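Sortase B (Streptococcus pyogenes, PDB 3PSQ) acts as a class B sortase in pilus assembly, probably cleaving pilin sorting signals through an acyl-enzyme thioester and passing the acyl group to an amine. Local coordinates at residues A[78-83]-A[150-155]; A[135-140]-A[164-169]; A[146-151]-A[160-165]. All coordinates share one frame; numbering follows the deposited sequence.

Contact 1. Residues A[78-83]-A[150-155]; sequences DYRNKV and NPIDVD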
loop_
_atom_site.group_PDB
_atom_site.type_symbol
_atom_site.label_atom_id
_atom_site.label_comp_id
_atom_site.label_asym_id
_atom_site.label_seq_id
_atom_site.Cartn_x
_atom_site.Cartn_y
_atom_site.Cartn_z
ATOM N N ASP A 78 -2.897 6.133 -3.935
ATOM C CA ASP A 78 -2.537 6.939 -5.090
ATOM C C ASP A 78 -3.765 7.675 -5.691
ATOM O O ASP A 78 -4.810 7.033 -5.912
ATOM C CB ASP A 78 -1.845 6.057 -6.141
ATOM C CG ASP A 78 -1.295 6.862 -7.303
ATOM O OD1 ASP A 78 -2.071 7.383 -8.116
ATOM O OD2 ASP A 78 -0.075 6.998 -7.404
ATOM N N TYR A 79 -3.626 8.985 -5.976
ATOM C CA TYR A 79 -4.702 9.768 -6.524
ATOM C C TYR A 79 -5.280 9.242 -7.845
ATOM O O TYR A 79 -6.405 9.613 -8.205
ATOM C CB TYR A 79 -4.348 11.254 -6.676
ATOM C CG TYR A 79 -3.645 11.625 -7.980
ATOM C CD1 TYR A 79 -4.358 12.155 -9.083
ATOM C CD2 TYR A 79 -2.272 11.418 -8.122
ATOM C CE1 TYR A 79 -3.698 12.490 -10.261
ATOM C CE2 TYR A 79 -1.608 11.750 -9.280
ATOM C CZ TYR A 79 -2.317 12.284 -10.346
ATOM O OH TYR A 79 -1.599 12.575 -11.480
ATOM N N ARG A 80 -4.536 8.403 -8.550
ATOM C CA ARG A 80 -4.975 7.927 -9.865
ATOM C C ARG A 80 -5.766 6.625 -9.765
ATOM O O ARG A 80 -6.217 6.135 -10.760
ATOM C CB ARG A 80 -3.788 7.694 -10.799
ATOM C CG ARG A 80 -3.086 8.964 -11.252
ATOM C CD ARG A 80 -1.661 8.673 -11.707
ATOM N NE ARG A 80 -0.786 8.234 -10.629
ATOM C CZ ARG A 80 0.550 8.235 -10.702
ATOM N NH1 ARG A 80 1.167 8.661 -11.807
ATOM N NH2 ARG A 80 1.290 7.799 -9.672
ATOM N N ASN A 81 -5.935 6.069 -8.567
ATOM C CA ASN A 81 -6.589 4.786 -8.406
ATOM C C ASN A 81 -8.063 4.943 -8.157
ATOM O O ASN A 81 -8.503 5.963 -7.637
ATOM C CB ASN A 81 -5.967 4.021 -7.230
ATOM C CG ASN A 81 -4.764 3.217 -7.621
ATOM O OD1 ASN A 81 -3.697 3.323 -6.988
ATOM N ND2 ASN A 81 -4.914 2.378 -8.645
ATOM N N LYS A 82 -8.836 3.915 -8.508
ATOM C CA LYS A 82 -10.257 3.825 -8.088
ATOM C C LYS A 82 -10.333 3.454 -6.614
ATOM O O LYS A 82 -9.616 2.544 -6.190
ATOM C CB LYS A 82 -10.985 2.730 -8.878
ATOM C CG LYS A 82 -11.342 3.112 -10.301
ATOM C CD LYS A 82 -11.807 1.883 -11.061
ATOM C CE LYS A 82 -12.112 2.227 -12.516
ATOM N NZ LYS A 82 -13.225 3.220 -12.506
ATOM N N VAL A 83 -11.191 4.142 -5.856
ATOM C CA VAL A 83 -11.337 3.891 -4.416
ATOM C C VAL A 83 -11.889 2.498 -4.110
ATOM O O VAL A 83 -11.777 1.988 -2.983
ATOM C CB VAL A 83 -12.208 4.960 -3.721
ATOM C CG1 VAL A 83 -11.496 6.322 -3.742
ATOM C CG2 VAL A 83 -13.609 5.057 -4.345
ATOM N N ASN A 150 3.640 3.962 -10.542
ATOM C CA ASN A 150 2.654 4.493 -11.460
ATOM C C ASN A 150 1.633 3.403 -11.850
ATOM O O ASN A 150 1.920 2.524 -12.675
ATOM C CB ASN A 150 3.338 5.084 -12.695
ATOM C CG ASN A 150 2.357 5.862 -13.593
ATOM O OD1 ASN A 150 1.185 5.530 -13.638
ATOM N ND2 ASN A 150 2.845 6.891 -14.307
ATOM N N PRO A 151 0.444 3.444 -11.237
ATOM C CA PRO A 151 -0.607 2.459 -11.506
ATOM C C PRO A 151 -1.074 2.464 -12.972
ATOM O O PRO A 151 -1.577 1.471 -13.478
ATOM C CB PRO A 151 -1.750 2.895 -10.575
ATOM C CG PRO A 151 -1.062 3.691 -9.475
ATOM C CD PRO A 151 0.070 4.395 -10.174
ATOM N N ILE A 152 -0.907 3.585 -13.656
ATOM C CA ILE A 152 -1.285 3.616 -15.063
ATOM C C ILE A 152 -0.286 2.800 -15.873
ATOM O O ILE A 152 -0.688 1.989 -16.710
ATOM C CB ILE A 152 -1.438 5.050 -15.560
ATOM C CG1 ILE A 152 -2.670 5.682 -14.899
ATOM C CG2 ILE A 152 -1.555 5.078 -17.066
ATOM C CD1 ILE A 152 -2.757 7.247 -15.114
ATOM N N ASP A 153 1.009 2.983 -15.593
ATOM C CA ASP A 153 2.062 2.238 -16.298
ATOM C C ASP A 153 1.911 0.755 -16.039
ATOM O O ASP A 153 1.999 -0.048 -16.956
ATOM C CB ASP A 153 3.483 2.730 -15.964
ATOM C CG ASP A 153 3.794 4.089 -16.594
ATOM O OD1 ASP A 153 3.120 4.477 -17.573
ATOM O OD2 ASP A 153 4.709 4.800 -16.109
ATOM N N VAL A 154 1.654 0.380 -14.798
ATOM C CA VAL A 154 1.360 -1.015 -14.490
ATOM C C VAL A 154 0.158 -1.557 -15.293
ATOM O O VAL A 154 0.218 -2.646 -15.870
ATOM C CB VAL A 154 1.166 -1.254 -12.964
ATOM C CG1 VAL A 154 0.731 -2.692 -12.700
ATOM C CG2 VAL A 154 2.465 -0.926 -12.200
ATOM N N ASP A 155 -0.926 -0.797 -15.335
ATOM C CA ASP A 155 -2.133 -1.236 -16.022
ATOM C C ASP A 155 -1.881 -1.583 -17.509
ATOM O O ASP A 155 -2.481 -2.500 -18.011
ATOM C CB ASP A 155 -3.227 -0.164 -15.945
ATOM C CG ASP A 155 -4.495 -0.582 -16.662
ATOM O OD1 ASP A 155 -5.028 -1.637 -16.335
ATOM O OD2 ASP A 155 -4.995 0.150 -17.535
#

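Contact 2. Residues A[135-140]-A[164-169]; sequences IFACIQ and NHIKQK. With ZN (zinc ion), chain O.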
loop_
_atom_site.group_PDB
_atom_site.type_symbol
_atom_site.label_atom_id
_atom_site.label_comp_id
_atom_site.label_asym_id
_atom_site.label_seq_id
_atom_site.Cartn_x
_atom_site.Cartn_y
_atom_site.Cartn_z
ATOM N N ILE A 135 -0.286 -11.734 0.195
ATOM C CA ILE A 135 1.042 -11.159 -0.031
ATOM C C ILE A 135 1.949 -12.119 -0.797
ATOM O O ILE A 135 2.039 -13.300 -0.445
ATOM C CB ILE A 135 1.728 -10.777 1.332
ATOM C CG1 ILE A 135 0.829 -9.823 2.140
ATOM C CG2 ILE A 135 3.156 -10.236 1.103
ATOM C CD1 ILE A 135 1.289 -9.577 3.572
ATOM N N PHE A 136 2.638 -11.647 -1.830
ATOM C CA PHE A 136 3.560 -12.545 -2.524
ATOM C C PHE A 136 4.973 -12.007 -2.695
ATOM O O PHE A 136 5.838 -12.754 -3.091
ATOM C CB PHE A 136 3.008 -13.013 -3.881
ATOM C CG PHE A 136 2.842 -11.915 -4.892
ATOM C CD1 PHE A 136 3.887 -11.563 -5.729
ATOM C CD2 PHE A 136 1.639 -11.244 -5.008
ATOM C CE1 PHE A 136 3.739 -10.535 -6.664
ATOM C CE2 PHE A 136 1.470 -10.219 -5.949
ATOM C CZ PHE A 136 2.510 -9.871 -6.775
ATOM N N ALA A 137 5.226 -10.731 -2.397
ATOM C CA ALA A 137 6.587 -10.194 -2.550
ATOM C C ALA A 137 6.899 -9.048 -1.601
ATOM O O ALA A 137 6.034 -8.230 -1.286
ATOM C CB ALA A 137 6.831 -9.747 -3.993
ATOM N N CYS A 138 8.155 -9.005 -1.162
ATOM C CA CYS A 138 8.734 -7.835 -0.525
ATOM C C CYS A 138 9.841 -7.326 -1.425
ATOM O O CYS A 138 10.792 -8.057 -1.715
ATOM C CB CYS A 138 9.343 -8.235 0.813
ATOM S SG CYS A 138 9.942 -6.841 1.771
ATOM N N ILE A 139 9.741 -6.074 -1.850
ATOM C CA ILE A 139 10.622 -5.515 -2.898
ATOM C C ILE A 139 11.555 -4.417 -2.370
ATOM O O ILE A 139 11.149 -3.572 -1.555
ATOM C CB ILE A 139 9.731 -4.926 -4.024
ATOM C CG1 ILE A 139 8.888 -6.031 -4.681
ATOM C CG2 ILE A 139 10.526 -4.085 -5.033
ATOM C CD1 ILE A 139 7.570 -5.550 -5.254
ATOM N N GLN A 140 12.810 -4.446 -2.799
ATOM C CA GLN A 140 13.688 -3.316 -2.552
ATOM C C GLN A 140 13.986 -2.636 -3.871
ATOM O O GLN A 140 14.516 -3.227 -4.819
ATOM C CB GLN A 140 14.990 -3.676 -1.839
ATOM C CG GLN A 140 15.977 -2.480 -1.768
ATOM C CD GLN A 140 15.795 -1.585 -0.530
ATOM O OE1 GLN A 140 15.081 -0.571 -0.557
ATOM N NE2 GLN A 140 16.459 -1.963 0.565
ATOM N N ASN A 164 7.936 -10.168 -13.595
ATOM C CA ASN A 164 9.389 -10.310 -13.704
ATOM C C ASN A 164 10.128 -9.084 -13.188
ATOM O O ASN A 164 11.242 -9.194 -12.642
ATOM C CB ASN A 164 9.837 -10.611 -15.152
ATOM C CG ASN A 164 11.351 -10.912 -15.256
ATOM O OD1 ASN A 164 12.084 -10.801 -14.259
ATOM N ND2 ASN A 164 11.814 -11.287 -16.452
ATOM N N HIS A 165 9.534 -7.913 -13.407
ATOM C CA HIS A 165 10.061 -6.678 -12.866
ATOM C C HIS A 165 10.138 -6.788 -11.349
ATOM O O HIS A 165 11.153 -6.441 -10.735
ATOM C CB HIS A 165 9.150 -5.501 -13.217
ATOM C CG HIS A 165 9.638 -4.191 -12.683
ATOM N ND1 HIS A 165 10.538 -3.407 -13.361
ATOM C CD2 HIS A 165 9.369 -3.540 -11.530
ATOM C CE1 HIS A 165 10.784 -2.313 -12.661
ATOM N NE2 HIS A 165 10.088 -2.370 -11.546
ATOM N N ILE A 166 9.050 -7.262 -10.758
ATOM C CA ILE A 166 8.940 -7.444 -9.317
ATOM C C ILE A 166 9.928 -8.506 -8.834
ATOM O O ILE A 166 10.768 -8.229 -7.985
ATOM C CB ILE A 166 7.498 -7.836 -8.913
ATOM C CG1 ILE A 166 6.570 -6.632 -9.010
ATOM C CG2 ILE A 166 7.476 -8.461 -7.521
ATOM C CD1 ILE A 166 5.096 -7.019 -8.946
ATOM N N LYS A 167 9.827 -9.712 -9.401
ATOM C CA LYS A 167 10.737 -10.802 -9.094
ATOM C C LYS A 167 12.208 -10.397 -8.933
ATOM O O LYS A 167 12.851 -10.799 -7.980
ATOM C CB LYS A 167 10.634 -11.902 -10.154
ATOM C CG LYS A 167 11.230 -13.220 -9.672
ATOM C CD LYS A 167 11.360 -14.281 -10.771
ATOM C CE LYS A 167 12.268 -15.466 -10.293
ATOM N NZ LYS A 167 12.308 -16.649 -11.251
ATOM N N GLN A 168 12.754 -9.612 -9.851
ATOM C CA GLN A 168 14.184 -9.306 -9.846
ATOM C C GLN A 168 14.566 -8.264 -8.789
ATOM O O GLN A 168 15.752 -8.015 -8.532
ATOM C CB GLN A 168 14.628 -8.878 -11.248
ATOM C CG GLN A 168 14.446 -7.411 -11.582
ATOM C CD GLN A 168 15.762 -6.751 -11.883
ATOM O OE1 GLN A 168 15.914 -5.527 -11.787
ATOM N NE2 GLN A 168 16.739 -7.571 -12.259
ATOM N N LYS A 169 13.561 -7.644 -8.178
ATOM C CA LYS A 169 13.808 -6.660 -7.135
ATOM C C LYS A 169 13.333 -7.136 -5.774
ATOM O O LYS A 169 13.360 -6.380 -4.810
ATOM C CB LYS A 169 13.172 -5.321 -7.519
ATOM C CG LYS A 169 13.988 -4.661 -8.584
ATOM C CD LYS A 169 13.361 -3.458 -9.181
ATOM C CE LYS A 169 14.283 -2.936 -10.262
ATOM N NZ LYS A 169 14.201 -1.454 -10.350
HETATM ZN ZN ZN O . 11.466 -3.678 -15.046
#

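Contact 3. Residues A[146-151]-A[160-165]; sequences SLLFNP and NEFLNH. With ZN (zinc ion), chain O.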
loop_
_atom_site.group_PDB
_atom_site.type_symbol
_atom_site.label_atom_id
_atom_site.label_comp_id
_atom_site.label_asym_id
_atom_site.label_seq_id
_atom_site.Cartn_x
_atom_site.Cartn_y
_atom_site.Cartn_z
ATOM N N SER A 146 10.966 2.399 -12.509
ATOM C CA SER A 146 10.279 2.771 -13.758
ATOM C C SER A 146 8.860 2.197 -13.918
ATOM O O SER A 146 8.170 2.496 -14.897
ATOM C CB SER A 146 11.129 2.388 -14.959
ATOM O OG SER A 146 11.203 0.970 -15.056
ATOM N N LEU A 147 8.394 1.418 -12.953
ATOM C CA LEU A 147 7.107 0.781 -13.118
ATOM C C LEU A 147 6.159 0.914 -11.921
ATOM O O LEU A 147 4.985 1.216 -12.082
ATOM C CB LEU A 147 7.325 -0.695 -13.451
ATOM C CG LEU A 147 6.048 -1.476 -13.758
ATOM C CD1 LEU A 147 5.366 -0.846 -14.967
ATOM C CD2 LEU A 147 6.371 -2.946 -13.996
ATOM N N LEU A 148 6.685 0.687 -10.722
ATOM C CA LEU A 148 5.863 0.335 -9.571
ATOM C C LEU A 148 5.223 1.516 -8.828
ATOM O O LEU A 148 4.383 1.302 -7.947
ATOM C CB LEU A 148 6.658 -0.566 -8.604
ATOM C CG LEU A 148 6.964 -1.950 -9.177
ATOM C CD1 LEU A 148 7.831 -2.747 -8.237
ATOM C CD2 LEU A 148 5.675 -2.709 -9.506
ATOM N N PHE A 149 5.591 2.744 -9.191
ATOM C CA PHE A 149 4.986 3.924 -8.546
ATOM C C PHE A 149 4.016 4.631 -9.457
ATOM O O PHE A 149 3.566 5.726 -9.169
ATOM C CB PHE A 149 6.045 4.867 -7.945
ATOM C CG PHE A 149 6.908 4.195 -6.894
ATOM C CD1 PHE A 149 6.376 3.829 -5.678
ATOM C CD2 PHE A 149 8.220 3.861 -7.162
ATOM C CE1 PHE A 149 7.136 3.180 -4.742
ATOM C CE2 PHE A 149 8.994 3.215 -6.212
ATOM C CZ PHE A 149 8.445 2.866 -5.002
ATOM N N ASN A 150 3.640 3.962 -10.542
ATOM C CA ASN A 150 2.654 4.493 -11.460
ATOM C C ASN A 150 1.633 3.403 -11.850
ATOM O O ASN A 150 1.920 2.524 -12.675
ATOM C CB ASN A 150 3.338 5.084 -12.695
ATOM C CG ASN A 150 2.357 5.862 -13.593
ATOM O OD1 ASN A 150 1.185 5.530 -13.638
ATOM N ND2 ASN A 150 2.845 6.891 -14.307
ATOM N N PRO A 151 0.444 3.444 -11.237
ATOM C CA PRO A 151 -0.607 2.459 -11.506
ATOM C C PRO A 151 -1.074 2.464 -12.972
ATOM O O PRO A 151 -1.577 1.471 -13.478
ATOM C CB PRO A 151 -1.750 2.895 -10.575
ATOM C CG PRO A 151 -1.062 3.691 -9.475
ATOM C CD PRO A 151 0.070 4.395 -10.174
ATOM N N ASN A 160 3.364 -10.594 -17.422
ATOM C CA ASN A 160 4.687 -11.165 -17.316
ATOM C C ASN A 160 5.796 -10.139 -17.097
ATOM O O ASN A 160 6.767 -10.457 -16.423
ATOM C CB ASN A 160 4.984 -12.099 -18.492
ATOM C CG ASN A 160 4.282 -13.451 -18.350
ATOM O OD1 ASN A 160 3.741 -13.781 -17.282
ATOM N ND2 ASN A 160 4.296 -14.241 -19.424
ATOM N N GLU A 161 5.674 -8.938 -17.684
ATOM C CA GLU A 161 6.690 -7.894 -17.442
ATOM C C GLU A 161 6.550 -7.383 -15.986
ATOM O O GLU A 161 7.537 -7.120 -15.307
ATOM C CB GLU A 161 6.670 -6.748 -18.498
ATOM C CG GLU A 161 7.364 -5.383 -18.071
ATOM C CD GLU A 161 8.814 -5.116 -18.611
ATOM O OE1 GLU A 161 9.640 -6.073 -18.753
ATOM O OE2 GLU A 161 9.135 -3.917 -18.868
ATOM N N PHE A 162 5.313 -7.262 -15.521
ATOM C CA PHE A 162 5.006 -6.847 -14.161
ATOM C C PHE A 162 5.601 -7.827 -13.150
ATOM O O PHE A 162 6.335 -7.434 -12.236
ATOM C CB PHE A 162 3.488 -6.732 -14.015
ATOM C CG PHE A 162 3.007 -6.456 -12.619
ATOM C CD1 PHE A 162 3.159 -5.189 -12.042
ATOM C CD2 PHE A 162 2.343 -7.446 -11.895
ATOM C CE1 PHE A 162 2.690 -4.914 -10.739
ATOM C CE2 PHE A 162 1.866 -7.198 -10.613
ATOM C CZ PHE A 162 2.042 -5.921 -10.024
ATOM N N LEU A 163 5.327 -9.108 -13.321
ATOM C CA LEU A 163 5.814 -10.093 -12.366
ATOM C C LEU A 163 7.329 -10.293 -12.421
ATOM O O LEU A 163 7.960 -10.515 -11.391
ATOM C CB LEU A 163 5.066 -11.413 -12.515
ATOM C CG LEU A 163 3.592 -11.404 -12.079
ATOM C CD1 LEU A 163 3.000 -12.742 -12.384
ATOM C CD2 LEU A 163 3.473 -11.099 -10.586
ATOM N N ASN A 164 7.936 -10.168 -13.595
ATOM C CA ASN A 164 9.389 -10.310 -13.704
ATOM C C ASN A 164 10.128 -9.084 -13.188
ATOM O O ASN A 164 11.242 -9.194 -12.642
ATOM C CB ASN A 164 9.837 -10.611 -15.152
ATOM C CG ASN A 164 11.351 -10.912 -15.256
ATOM O OD1 ASN A 164 12.084 -10.801 -14.259
ATOM N ND2 ASN A 164 11.814 -11.287 -16.452
ATOM N N HIS A 165 9.534 -7.913 -13.407
ATOM C CA HIS A 165 10.061 -6.678 -12.866
ATOM C C HIS A 165 10.138 -6.788 -11.349
ATOM O O HIS A 165 11.153 -6.441 -10.735
ATOM C CB HIS A 165 9.150 -5.501 -13.217
ATOM C CG HIS A 165 9.638 -4.191 -12.683
ATOM N ND1 HIS A 165 10.538 -3.407 -13.361
ATOM C CD2 HIS A 165 9.369 -3.540 -11.530
ATOM C CE1 HIS A 165 10.784 -2.313 -12.661
ATOM N NE2 HIS A 165 10.088 -2.370 -11.546
HETATM ZN ZN ZN O . 11.466 -3.678 -15.046
#

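Contact 1. Residues A[78-83]-A[150-155]
N81 and P151 bring the two backbones closest, 7.1 Å between CA atoms, where the type I turn D78 to N81 meets the start of helix 151-155. The pyrrolidine ring of P151 is the main projection from the helix side, and three residues of the turn touch it with different atoms. D78 reaches it tip to tip, with D78 OD2 3.8 Å from P151 CD. N81 crosses the ring at about a right angle, its OD1 lying 3.6 Å from P151 CG; the same amide is also held by strand 89-93, through bonds from N81 ND2 to Y89 O and from L91 N to N81 OD1. R80 lays one face of its guanidinium over P151 CD and N150 OD1, with NH2 3.7 Å from P151 CD. That plane is fixed by D78, which R80 grips side-on: NE bonds to OD1 almost straight and NH2 forms a salt bridge to OD2 of 2.8 Å, both in the guanidinium plane. Because D78 OD1 also accepts from R80 N, the loop between strands 76-77 and 89-93 of the sortase fold contains an Asx turn, and the D78 carboxylate binds the R80 backbone and side chain at once. On the other side N150 is the N-cap of helix 151-155. Its CG stands anti to the backbone N (chi1 -171°), and OD1 takes the I152 N bond at 2.9 Å, 16° from the carbonyl plane, and a longer one from D153 N, well above that plane. The capping amide and the guanidinium are inclined by 31°; R80 NH1 and N150 ND2, 3.5 Å apart, are two donors that merely pack. I152 CD1 touches R80 CD at 3.9 Å, the two side chains crossing at about a right angle.

Contact 2. Residues A[135-140]-A[164-169]
I166 packs beside a classic beta bulge in strand 130-142, where F136 and A137 both face I202 of strand 197-205, in the sheet of the sortase fold. I166 makes its closest approaches through one methyl, CG2: it lies 3.7 Å from I139 CD1 and 3.8 Å from A137 CB, and the F136 ring comes obliquely within 4.4 Å through CE1. That methyl stands anti to the I166 backbone N, and the two isoleucine side chains cross obliquely. At K169 the contact turns polar. Q140 N donates to K169 O at 2.8 Å, with an N-H...O angle of 155°, and the donor lies almost in line with the K169 carbonyl bond. The same oxygen receives a CA-H...O contact from I139 CA, so two neighbouring residues of the strand converge on it. K169 CB adds a 3.8 Å contact with I139 CG2. The backbone bond falls just ahead of strand 170-173, which continues the antiparallel pairing with strand 130-142 through C138 and V171. S170 and Y173 of that strand touch A137, while I202 also touches I139 and I166 from strand 197-205.

Contact 3. Residues A[146-151]-A[160-165]
The imidazole of H165 carries L147 over one face and L148 at its edge. L147 CB sits 3.9 Å from the ring centroid and only 14° off the ring normal, a CH-pi contact displaced toward the rim, while L147 CD2 comes over the same face and reaches H165 CG at 3.7 Å. The two side chains slide past each other in opposite directions, which explains why the base of the leucine meets the outer part of the ring and its tip meets the ring's root. L148 instead approaches tip to tip, its CD1 lying near the imidazole plane, 3.7 Å from H165 CD2. The second flat group, the F162 ring, is met by L147 CD2 at its edge, 4.4 Å from CD1, and obliquely by L148 CD2, 3.9 Å from CE1. F162 and L148 cross at about a right angle.

H165 and F162 are three residues apart on helix 159-167, and both have CG anti to the backbone N (chi1 180° and 174°); the three-residue spacing puts the two side chains on the same side of the helix, where both meet the leucines. These leucines belong to the connection between strand 130-142 and helix 151-155, which makes a type I turn from L147 to N150. L148 also rests on I139 and I200 of the sheet, and F162 meets the ring of F184 as well as I202.

Both nitrogens of H165 are engaged: ND1 binds a zinc ion at 1.9 Å, and NE2 bonds to OD1 of D145, which also accepts from the backbone N atoms of L147 and L148. With the metal on ND1, NE2 is probably the protonated nitrogen, and D145 would then orient a zinc-bound imidazole while fixing the turn whose leucines cover it.

In the fold
Each of the three contacts has at least one segment on the chain running from strand 130-142 through helix 151-155 to helix 159-167. Contact 1 and contact 3, centres 12 Å apart, share N150 and P151, and V154 CG1 of helix 151-155 lies 3.5 Å from F162 CD1. Contacts 2 and 3 are nearer, with centres 9 Å apart; they share H165 and its zinc, and I139 CD1 approaches L148 CD1 to 4.1 Å. Contacts 1 and 2 do not touch, their nearest atoms being about 7 Å apart. Around the predicted catalytic residues, the D78 side chain is about 9 Å from that of H95, while that of L148 lies about 8 Å from that of R198.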